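Local coordinates for citrate synthase (Mycobacterium tuberculosis, PDB 4TVM), which catalyses the condensation of oxaloacetate with acetyl-CoA and water to give citrate and free CoA, at residues V160-L171 / L389-R400; A270-L278 / D366-R374. All coordinates share one frame; numbering follows the deposited sequence.

Contact 1: residues V160-L171 / L389-R400; sequences VELSTIRLLAKL and LGRLPGWIAHWR. With OAA (oxaloacetate ion), chain B.
Glu161 starts out pointing away from helix 389-400, but a bend at its second torsion (chi2 65°) turns the carboxylate back to Arg400. The Arg400 chain bends at chi3 (88°), which brings its guanidinium across to meet it. The grip is end-on. NH2 of Arg400 donates to OE1 of Glu161 at 2.8 Å, and NH1 donates to OE2. Both acceptors lie in the guanidinium plane, yet the carboxylate is tilted against it and its oxygens are met from above. NH1 also makes a weak bond to Thr164 OG1 at 3.0 Å. Val160 CG1 lies over one guanidinium face and touches Trp399 CZ3 at 3.8 Å. Farther along, the pairing is apolar. Ile396 CD1 reaches Leu167 CB, while Leu392 CD2 lies 3.7 Å from Leu171 CD2. The helices run antiparallel, with segment axes 10.2 Å apart at closest approach. Away from this interface, Arg391 NH2 hydrogen-bonds the keto oxygen O3 of oxaloacetate at 3.0 Å. Tyr94 OH gives Glu161 OE2 a second partner. One end is thus a two-point salt bridge, Arg400 buried and Glu161 partly exposed, in which each charge probably offsets the other; the rest is mainly apolar packing, mostly by leucines and Ile396.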
loop_
_atom_site.group_PDB
_atom_site.type_symbol
_atom_site.label_atom_id
_atom_site.label_comp_id
_atom_site.label_asym_id
_atom_site.label_seq_id
_atom_site.Cartn_x
_atom_site.Cartn_y
_atom_site.Cartn_z
ATOM N N VAL A 160 3.862 14.295 13.901
ATOM C CA VAL A 160 4.395 12.981 13.578
ATOM C C VAL A 160 4.740 12.232 14.862
ATOM O O VAL A 160 4.580 11.017 14.976
ATOM C CB VAL A 160 5.669 13.138 12.782
ATOM C CG1 VAL A 160 6.386 11.814 12.646
ATOM C CG2 VAL A 160 5.337 13.696 11.403
ATOM N N GLU A 161 5.220 12.990 15.826
ATOM C CA GLU A 161 5.606 12.443 17.077
ATOM C C GLU A 161 4.406 11.882 17.826
ATOM O O GLU A 161 4.469 10.816 18.399
ATOM C CB GLU A 161 6.226 13.556 17.908
ATOM C CG GLU A 161 7.103 13.033 18.993
ATOM C CD GLU A 161 8.313 12.321 18.425
ATOM O OE1 GLU A 161 9.313 12.998 18.103
ATOM O OE2 GLU A 161 8.248 11.083 18.283
ATOM N N LEU A 162 3.318 12.638 17.836
ATOM C CA LEU A 162 2.130 12.268 18.554
ATOM C C LEU A 162 1.460 11.066 17.897
ATOM O O LEU A 162 0.992 10.162 18.603
ATOM C CB LEU A 162 1.189 13.458 18.565
ATOM C CG LEU A 162 -0.131 13.343 19.313
ATOM C CD1 LEU A 162 0.079 12.958 20.765
ATOM C CD2 LEU A 162 -0.882 14.656 19.207
ATOM N N SER A 163 1.431 11.007 16.563
ATOM C CA SER A 163 0.891 9.807 15.917
ATOM C C SER A 163 1.886 8.657 15.806
ATOM O O SER A 163 1.484 7.518 15.518
ATOM C CB SER A 163 0.239 10.108 14.546
ATOM O OG SER A 163 1.135 10.707 13.623
ATOM N N THR A 164 3.173 8.913 16.010
ATOM C CA THR A 164 4.117 7.788 16.217
ATOM C C THR A 164 3.735 7.112 17.528
ATOM O O THR A 164 3.597 5.898 17.599
ATOM C CB THR A 164 5.558 8.277 16.249
ATOM O OG1 THR A 164 5.986 8.515 14.903
ATOM C CG2 THR A 164 6.509 7.284 16.946
ATOM N N ILE A 165 3.493 7.927 18.543
ATOM C CA ILE A 165 3.092 7.430 19.846
ATOM C C ILE A 165 1.769 6.706 19.759
ATOM O O ILE A 165 1.654 5.547 20.160
ATOM C CB ILE A 165 3.012 8.579 20.885
ATOM C CG1 ILE A 165 4.369 9.287 21.014
ATOM C CG2 ILE A 165 2.641 8.038 22.239
ATOM C CD1 ILE A 165 5.551 8.323 21.176
ATOM N N ARG A 166 0.761 7.400 19.245
ATOM C CA ARG A 166 -0.568 6.812 19.066
ATOM C C ARG A 166 -0.549 5.449 18.378
ATOM O O ARG A 166 -1.312 4.559 18.739
ATOM C CB ARG A 166 -1.435 7.757 18.256
ATOM C CG ARG A 166 -2.339 8.613 19.102
ATOM C CD ARG A 166 -2.634 9.938 18.459
ATOM N NE ARG A 166 -3.505 10.702 19.324
ATOM C CZ ARG A 166 -4.036 11.878 19.008
ATOM N NH1 ARG A 166 -3.784 12.434 17.819
ATOM N NH2 ARG A 166 -4.824 12.497 19.887
ATOM N N LEU A 167 0.309 5.277 17.386
ATOM C CA LEU A 167 0.401 3.984 16.686
ATOM C C LEU A 167 1.056 2.926 17.536
ATOM O O LEU A 167 0.590 1.799 17.590
ATOM C CB LEU A 167 1.192 4.124 15.383
ATOM C CG LEU A 167 0.355 4.445 14.142
ATOM C CD1 LEU A 167 1.196 5.103 13.065
ATOM C CD2 LEU A 167 -0.257 3.166 13.611
ATOM N N LEU A 168 2.158 3.270 18.178
ATOM C CA LEU A 168 2.858 2.288 18.998
ATOM C C LEU A 168 1.998 1.854 20.175
ATOM O O LEU A 168 2.052 0.697 20.596
ATOM C CB LEU A 168 4.172 2.858 19.520
ATOM C CG LEU A 168 5.281 2.905 18.490
ATOM C CD1 LEU A 168 6.386 3.793 19.033
ATOM C CD2 LEU A 168 5.794 1.501 18.217
ATOM N N ALA A 169 1.212 2.786 20.712
ATOM C CA ALA A 169 0.325 2.471 21.856
ATOM C C ALA A 169 -0.897 1.731 21.415
ATOM O O ALA A 169 -1.232 0.713 21.989
ATOM C CB ALA A 169 -0.109 3.721 22.593
ATOM N N LYS A 170 -1.588 2.272 20.416
ATOM C CA LYS A 170 -2.930 1.788 20.076
ATOM C C LYS A 170 -3.007 0.560 19.180
ATOM O O LYS A 170 -4.039 -0.094 19.160
ATOM C CB LYS A 170 -3.744 2.890 19.439
ATOM C CG LYS A 170 -3.845 4.087 20.329
ATOM C CD LYS A 170 -4.875 5.074 19.823
ATOM C CE LYS A 170 -5.295 5.974 20.983
ATOM N NZ LYS A 170 -4.449 7.180 20.994
ATOM N N LEU A 171 -1.941 0.245 18.453
ATOM C CA LEU A 171 -1.982 -0.885 17.546
ATOM C C LEU A 171 -2.026 -2.232 18.219
ATOM O O LEU A 171 -2.683 -3.131 17.700
ATOM C CB LEU A 171 -0.826 -0.865 16.608
ATOM C CG LEU A 171 -1.114 -1.809 15.436
ATOM C CD1 LEU A 171 -1.864 -1.062 14.379
ATOM C CD2 LEU A 171 0.163 -2.359 14.840
ATOM N N LEU A 389 2.479 -5.975 14.439
ATOM C CA LEU A 389 2.772 -5.382 15.753
ATOM C C LEU A 389 4.263 -5.232 15.964
ATOM O O LEU A 389 4.706 -4.226 16.504
ATOM C CB LEU A 389 2.241 -6.260 16.878
ATOM C CG LEU A 389 0.746 -6.267 17.021
ATOM C CD1 LEU A 389 0.383 -7.003 18.285
ATOM C CD2 LEU A 389 0.132 -4.847 16.986
ATOM N N GLY A 390 5.024 -6.260 15.580
ATOM C CA GLY A 390 6.476 -6.274 15.778
ATOM C C GLY A 390 7.159 -5.382 14.785
ATOM O O GLY A 390 8.060 -4.638 15.128
ATOM N N ARG A 391 6.712 -5.437 13.542
ATOM C CA ARG A 391 7.308 -4.621 12.493
ATOM C C ARG A 391 6.977 -3.129 12.569
ATOM O O ARG A 391 7.683 -2.294 11.961
ATOM C CB ARG A 391 6.880 -5.161 11.135
ATOM C CG ARG A 391 7.452 -4.403 9.970
ATOM C CD ARG A 391 8.961 -4.286 10.046
ATOM N NE ARG A 391 9.596 -5.604 10.039
ATOM C CZ ARG A 391 9.712 -6.398 8.968
ATOM N NH1 ARG A 391 9.213 -6.049 7.783
ATOM N NH2 ARG A 391 10.302 -7.577 9.092
ATOM N N LEU A 392 5.919 -2.781 13.296
ATOM C CA LEU A 392 5.468 -1.389 13.336
ATOM C C LEU A 392 6.585 -0.365 13.554
ATOM O O LEU A 392 6.625 0.663 12.890
ATOM C CB LEU A 392 4.391 -1.244 14.390
ATOM C CG LEU A 392 3.789 0.131 14.649
ATOM C CD1 LEU A 392 3.084 0.693 13.426
ATOM C CD2 LEU A 392 2.817 0.025 15.823
ATOM N N PRO A 393 7.485 -0.607 14.516
ATOM C CA PRO A 393 8.565 0.356 14.736
ATOM C C PRO A 393 9.453 0.569 13.500
ATOM O O PRO A 393 9.965 1.679 13.254
ATOM C CB PRO A 393 9.357 -0.279 15.886
ATOM C CG PRO A 393 8.926 -1.714 15.920
ATOM C CD PRO A 393 7.478 -1.626 15.575
ATOM N N GLY A 394 9.617 -0.478 12.713
ATOM C CA GLY A 394 10.464 -0.402 11.537
ATOM C C GLY A 394 9.757 0.383 10.471
ATOM O O GLY A 394 10.342 1.273 9.829
ATOM N N TRP A 395 8.495 0.037 10.258
ATOM C CA TRP A 395 7.654 0.806 9.352
ATOM C C TRP A 395 7.777 2.250 9.676
ATOM O O TRP A 395 7.963 3.068 8.795
ATOM C CB TRP A 395 6.190 0.394 9.450
ATOM C CG TRP A 395 5.899 -0.920 8.795
ATOM C CD1 TRP A 395 6.649 -1.553 7.882
ATOM C CD2 TRP A 395 4.758 -1.747 9.028
ATOM N NE1 TRP A 395 6.061 -2.736 7.513
ATOM C CE2 TRP A 395 4.900 -2.887 8.218
ATOM C CE3 TRP A 395 3.639 -1.648 9.876
ATOM C CZ2 TRP A 395 3.984 -3.918 8.217
ATOM C CZ3 TRP A 395 2.706 -2.676 9.857
ATOM C CH2 TRP A 395 2.880 -3.794 9.022
ATOM N N ILE A 396 7.697 2.571 10.946
ATOM C CA ILE A 396 7.680 3.971 11.361
ATOM C C ILE A 396 9.026 4.653 11.149
ATOM O O ILE A 396 9.082 5.809 10.728
ATOM C CB ILE A 396 7.222 4.093 12.826
ATOM C CG1 ILE A 396 5.743 3.754 12.924
ATOM C CG2 ILE A 396 7.420 5.507 13.346
ATOM C CD1 ILE A 396 5.174 3.715 14.331
ATOM N N ALA A 397 10.106 3.937 11.468
ATOM C CA ALA A 397 11.456 4.469 11.411
ATOM C C ALA A 397 11.824 4.875 10.011
ATOM O O ALA A 397 12.473 5.911 9.822
ATOM C CB ALA A 397 12.418 3.409 11.899
ATOM N N HIS A 398 11.446 4.022 9.044
ATOM C CA HIS A 398 11.740 4.229 7.628
ATOM C C HIS A 398 10.968 5.398 7.044
ATOM O O HIS A 398 11.512 6.202 6.306
ATOM C CB HIS A 398 11.393 2.965 6.830
ATOM C CG HIS A 398 12.413 1.885 6.949
ATOM N ND1 HIS A 398 12.418 0.978 7.987
ATOM C CD2 HIS A 398 13.472 1.569 6.176
ATOM C CE1 HIS A 398 13.428 0.141 7.834
ATOM N NE2 HIS A 398 14.085 0.481 6.745
ATOM N N TRP A 399 9.681 5.447 7.343
ATOM C CA TRP A 399 8.811 6.587 7.003
ATOM C C TRP A 399 9.389 7.897 7.540
ATOM O O TRP A 399 9.476 8.901 6.819
ATOM C CB TRP A 399 7.429 6.350 7.623
ATOM C CG TRP A 399 6.372 7.328 7.235
ATOM C CD1 TRP A 399 5.372 7.141 6.309
ATOM C CD2 TRP A 399 6.183 8.632 7.768
ATOM N NE1 TRP A 399 4.595 8.254 6.230
ATOM C CE2 TRP A 399 5.069 9.187 7.114
ATOM C CE3 TRP A 399 6.855 9.393 8.734
ATOM C CZ2 TRP A 399 4.604 10.464 7.395
ATOM C CZ3 TRP A 399 6.400 10.664 9.008
ATOM C CH2 TRP A 399 5.285 11.191 8.328
ATOM N N ARG A 400 9.784 7.895 8.813
ATOM C CA ARG A 400 10.360 9.114 9.408
ATOM C C ARG A 400 11.661 9.503 8.736
ATOM O O ARG A 400 11.950 10.688 8.518
ATOM C CB ARG A 400 10.528 8.983 10.919
ATOM C CG ARG A 400 9.232 9.364 11.634
ATOM C CD ARG A 400 9.244 9.147 13.127
ATOM N NE ARG A 400 9.769 10.304 13.851
ATOM C CZ ARG A 400 9.391 10.673 15.076
ATOM N NH1 ARG A 400 8.454 9.993 15.742
ATOM N NH2 ARG A 400 9.940 11.748 15.627
HETATM O O1 OAA B . 10.840 -10.684 8.811
HETATM O O2 OAA B . 9.931 -12.706 8.692
HETATM O O4 OAA B . 12.165 -10.556 4.291
HETATM O O5 OAA B . 11.432 -8.607 4.973
HETATM O O3 OAA B . 10.083 -9.505 6.805
HETATM C C1 OAA B . 10.517 -11.718 8.174
HETATM C C2 OAA B . 10.877 -11.748 6.715
HETATM C C3 OAA B . 10.763 -10.329 6.219
HETATM C C4 OAA B . 11.482 -9.836 5.062
#

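Contact 2: residues A270-L278 / D366-R374; sequences ANQAVLEML and DFYTGLIYR
The ring of Tyr373 has the side-chain amide of Asn271 near its edge, with the two planes almost perpendicular. Thr369 CG2 sits over one face of that ring, 3.6 Å above its plane. The Phe367 ring is met obliquely by Val274, whose CG1 lies 3.8 Å from Phe367 CD2. CG1 of Val274 stands anti to the backbone N (chi1 168°), and this puts it against Phe367. At Gly370 no side chain intervenes. Leu275 CD2 packs directly on Gly370 CA at 4.1 Å, and the CA atoms of Asn271 and Gly370 are 5.2 Å apart. Leu275 CD1 also touches the aliphatic part of Arg374, at CD. Leu278 CD1 meets Leu371 CD2 at 4.0 Å, the two chains crossing at about a right angle. The axes of the two segments cross at -78° and come within 8.4 Å. Asp366, an active-site residue, packs OD2 against Ala270 CB and touches oxaloacetate; as in other citrate synthases, it is probably the catalytic base. Behind the contact, Thr369 and Tyr373 rest on Leu225 of helix 216-229, and Ile372 leans on helix 317-329. Asn271 and Leu275 reach Phe383, at the start of helix 383-403.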
loop_
_atom_site.group_PDB
_atom_site.type_symbol
_atom_site.label_atom_id
_atom_site.label_comp_id
_atom_site.label_asym_id
_atom_site.label_seq_id
_atom_site.Cartn_x
_atom_site.Cartn_y
_atom_site.Cartn_z
ATOM N N ALA A 270 3.610 -16.121 5.869
ATOM C CA ALA A 270 4.485 -17.272 5.723
ATOM C C ALA A 270 4.389 -18.154 6.962
ATOM O O ALA A 270 4.384 -19.382 6.849
ATOM C CB ALA A 270 5.915 -16.826 5.516
ATOM N N ASN A 271 4.324 -17.531 8.140
ATOM C CA ASN A 271 4.055 -18.272 9.380
ATOM C C ASN A 271 2.775 -19.056 9.234
ATOM O O ASN A 271 2.749 -20.235 9.552
ATOM C CB ASN A 271 3.859 -17.353 10.580
ATOM C CG ASN A 271 5.065 -16.499 10.889
ATOM O OD1 ASN A 271 6.197 -16.973 10.875
ATOM N ND2 ASN A 271 4.817 -15.224 11.203
ATOM N N GLN A 272 1.715 -18.386 8.765
ATOM C CA GLN A 272 0.396 -19.010 8.604
ATOM C C GLN A 272 0.421 -20.138 7.559
ATOM O O GLN A 272 -0.302 -21.123 7.688
ATOM C CB GLN A 272 -0.692 -17.965 8.251
ATOM C CG GLN A 272 -1.932 -18.578 7.582
ATOM C CD GLN A 272 -3.112 -17.624 7.434
ATOM O OE1 GLN A 272 -3.013 -16.576 6.797
ATOM N NE2 GLN A 272 -4.251 -18.015 7.982
ATOM N N ALA A 273 1.247 -20.006 6.529
ATOM C CA ALA A 273 1.359 -21.054 5.510
ATOM C C ALA A 273 1.867 -22.369 6.097
ATOM O O ALA A 273 1.423 -23.456 5.705
ATOM C CB ALA A 273 2.256 -20.595 4.364
ATOM N N VAL A 274 2.792 -22.250 7.042
ATOM C CA VAL A 274 3.425 -23.399 7.683
ATOM C C VAL A 274 2.411 -24.178 8.506
ATOM O O VAL A 274 2.345 -25.403 8.451
ATOM C CB VAL A 274 4.598 -22.932 8.572
ATOM C CG1 VAL A 274 5.102 -24.047 9.476
ATOM C CG2 VAL A 274 5.725 -22.414 7.694
ATOM N N LEU A 275 1.620 -23.458 9.275
ATOM C CA LEU A 275 0.594 -24.104 10.064
ATOM C C LEU A 275 -0.395 -24.760 9.140
ATOM O O LEU A 275 -0.851 -25.859 9.388
ATOM C CB LEU A 275 -0.112 -23.090 10.944
ATOM C CG LEU A 275 0.481 -22.960 12.340
ATOM C CD1 LEU A 275 -0.110 -24.024 13.239
ATOM C CD2 LEU A 275 1.995 -23.068 12.336
ATOM N N GLU A 276 -0.715 -24.074 8.063
ATOM C CA GLU A 276 -1.653 -24.604 7.102
ATOM C C GLU A 276 -1.093 -25.878 6.533
ATOM O O GLU A 276 -1.837 -26.817 6.268
ATOM C CB GLU A 276 -1.909 -23.598 5.987
ATOM C CG GLU A 276 -2.801 -22.455 6.427
ATOM C CD GLU A 276 -2.924 -21.353 5.381
ATOM O OE1 GLU A 276 -2.215 -21.394 4.347
ATOM O OE2 GLU A 276 -3.736 -20.432 5.600
ATOM N N MET A 277 0.219 -25.909 6.335
ATOM C CA MET A 277 0.843 -27.143 5.920
ATOM C C MET A 277 0.571 -28.170 6.984
ATOM O O MET A 277 0.227 -29.299 6.701
ATOM C CB MET A 277 2.339 -27.005 5.784
ATOM C CG MET A 277 3.007 -28.323 5.419
ATOM S SD MET A 277 4.790 -28.363 5.745
ATOM C CE MET A 277 5.407 -27.180 4.532
ATOM N N LEU A 278 0.749 -27.764 8.222
ATOM C CA LEU A 278 0.573 -28.688 9.324
ATOM C C LEU A 278 -0.838 -29.178 9.477
ATOM O O LEU A 278 -1.044 -30.338 9.772
ATOM C CB LEU A 278 1.022 -28.066 10.642
ATOM C CG LEU A 278 2.541 -27.916 10.749
ATOM C CD1 LEU A 278 2.907 -27.133 12.002
ATOM C CD2 LEU A 278 3.247 -29.258 10.719
ATOM N N ASP A 366 10.853 -19.700 9.301
ATOM C CA ASP A 366 9.576 -19.106 9.672
ATOM C C ASP A 366 8.769 -20.181 10.401
ATOM O O ASP A 366 7.784 -19.899 11.075
ATOM C CB ASP A 366 8.819 -18.673 8.424
ATOM C CG ASP A 366 9.526 -17.563 7.680
ATOM O OD1 ASP A 366 10.015 -16.627 8.356
ATOM O OD2 ASP A 366 9.592 -17.625 6.432
ATOM N N PHE A 367 9.187 -21.422 10.209
ATOM C CA PHE A 367 8.597 -22.589 10.826
ATOM C C PHE A 367 8.557 -22.511 12.341
ATOM O O PHE A 367 7.538 -22.859 12.948
ATOM C CB PHE A 367 9.424 -23.804 10.373
ATOM C CG PHE A 367 9.069 -25.092 11.038
ATOM C CD1 PHE A 367 9.650 -25.453 12.238
ATOM C CD2 PHE A 367 8.213 -25.983 10.423
ATOM C CE1 PHE A 367 9.348 -26.666 12.832
ATOM C CE2 PHE A 367 7.904 -27.196 11.013
ATOM C CZ PHE A 367 8.472 -27.536 12.220
ATOM N N TYR A 368 9.653 -22.068 12.962
ATOM C CA TYR A 368 9.753 -22.117 14.424
ATOM C C TYR A 368 8.868 -21.069 15.056
ATOM O O TYR A 368 8.257 -21.323 16.087
ATOM C CB TYR A 368 11.195 -21.962 14.928
ATOM C CG TYR A 368 12.087 -23.111 14.535
ATOM C CD1 TYR A 368 11.846 -24.397 15.005
ATOM C CD2 TYR A 368 13.174 -22.917 13.684
ATOM C CE1 TYR A 368 12.651 -25.458 14.631
ATOM C CE2 TYR A 368 13.979 -23.974 13.298
ATOM C CZ TYR A 368 13.711 -25.241 13.768
ATOM O OH TYR A 368 14.538 -26.282 13.393
ATOM N N THR A 369 8.775 -19.897 14.440
ATOM C CA THR A 369 7.965 -18.819 15.008
ATOM C C THR A 369 6.495 -19.182 15.057
ATOM O O THR A 369 5.771 -18.743 15.936
ATOM C CB THR A 369 8.129 -17.521 14.215
ATOM O OG1 THR A 369 9.514 -17.324 13.903
ATOM C CG2 THR A 369 7.624 -16.335 15.033
ATOM N N GLY A 370 6.048 -19.979 14.102
ATOM C CA GLY A 370 4.661 -20.412 14.051
ATOM C C GLY A 370 4.314 -21.262 15.255
ATOM O O GLY A 370 3.289 -21.048 15.927
ATOM N N LEU A 371 5.191 -22.208 15.536
ATOM C CA LEU A 371 4.988 -23.165 16.624
ATOM C C LEU A 371 4.907 -22.441 17.926
ATOM O O LEU A 371 4.022 -22.707 18.725
ATOM C CB LEU A 371 6.140 -24.152 16.684
ATOM C CG LEU A 371 6.477 -24.751 15.318
ATOM C CD1 LEU A 371 7.640 -25.727 15.451
ATOM C CD2 LEU A 371 5.245 -25.400 14.691
ATOM N N ILE A 372 5.824 -21.497 18.123
ATOM C CA ILE A 372 5.844 -20.684 19.346
ATOM C C ILE A 372 4.536 -19.934 19.511
ATOM O O ILE A 372 3.842 -20.076 20.518
ATOM C CB ILE A 372 6.995 -19.669 19.319
ATOM C CG1 ILE A 372 8.335 -20.408 19.280
ATOM C CG2 ILE A 372 6.953 -18.771 20.547
ATOM C CD1 ILE A 372 9.536 -19.501 19.361
ATOM N N TYR A 373 4.188 -19.125 18.527
ATOM C CA TYR A 373 2.939 -18.365 18.623
ATOM C C TYR A 373 1.813 -19.309 18.995
ATOM O O TYR A 373 1.043 -19.014 19.894
ATOM C CB TYR A 373 2.584 -17.708 17.293
ATOM C CG TYR A 373 3.358 -16.474 16.927
ATOM C CD1 TYR A 373 3.838 -15.589 17.899
ATOM C CD2 TYR A 373 3.528 -16.131 15.582
ATOM C CE1 TYR A 373 4.501 -14.426 17.538
ATOM C CE2 TYR A 373 4.200 -14.975 15.208
ATOM C CZ TYR A 373 4.686 -14.128 16.185
ATOM O OH TYR A 373 5.350 -12.976 15.816
ATOM N N ARG A 374 1.705 -20.438 18.294
ATOM C CA ARG A 374 0.659 -21.402 18.611
ATOM C C ARG A 374 0.831 -21.910 20.031
ATOM O O ARG A 374 -0.146 -22.053 20.760
ATOM C CB ARG A 374 0.657 -22.599 17.649
ATOM C CG ARG A 374 -0.353 -23.657 18.077
ATOM C CD ARG A 374 -0.461 -24.790 17.085
ATOM N NE ARG A 374 -1.614 -25.628 17.382
ATOM C CZ ARG A 374 -2.877 -25.335 17.062
ATOM N NH1 ARG A 374 -3.188 -24.202 16.431
ATOM N NH2 ARG A 374 -3.845 -26.186 17.370
#

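Overall arrangement
The two contacts lie on different sides of one oxaloacetate pocket. Their centres are 26 Å apart and their nearest atoms about 7 Å apart, so they do not touch. In sequence, contact 2 is nested inside the loop closed by contact 1. Helix 367-375 of contact 2 is followed directly by helix 383-403 of contact 1. Each contact brings one residue to the ligand: Arg391 from contact 1 and Asp366 from contact 2, whose side chain is about 4 Å from it. His229, His232, Asn235, His267, Arg318 and Phe387 also line the pocket. Contact 1 otherwise packs helices in the buried interior, whereas contact 2 is partly exposed.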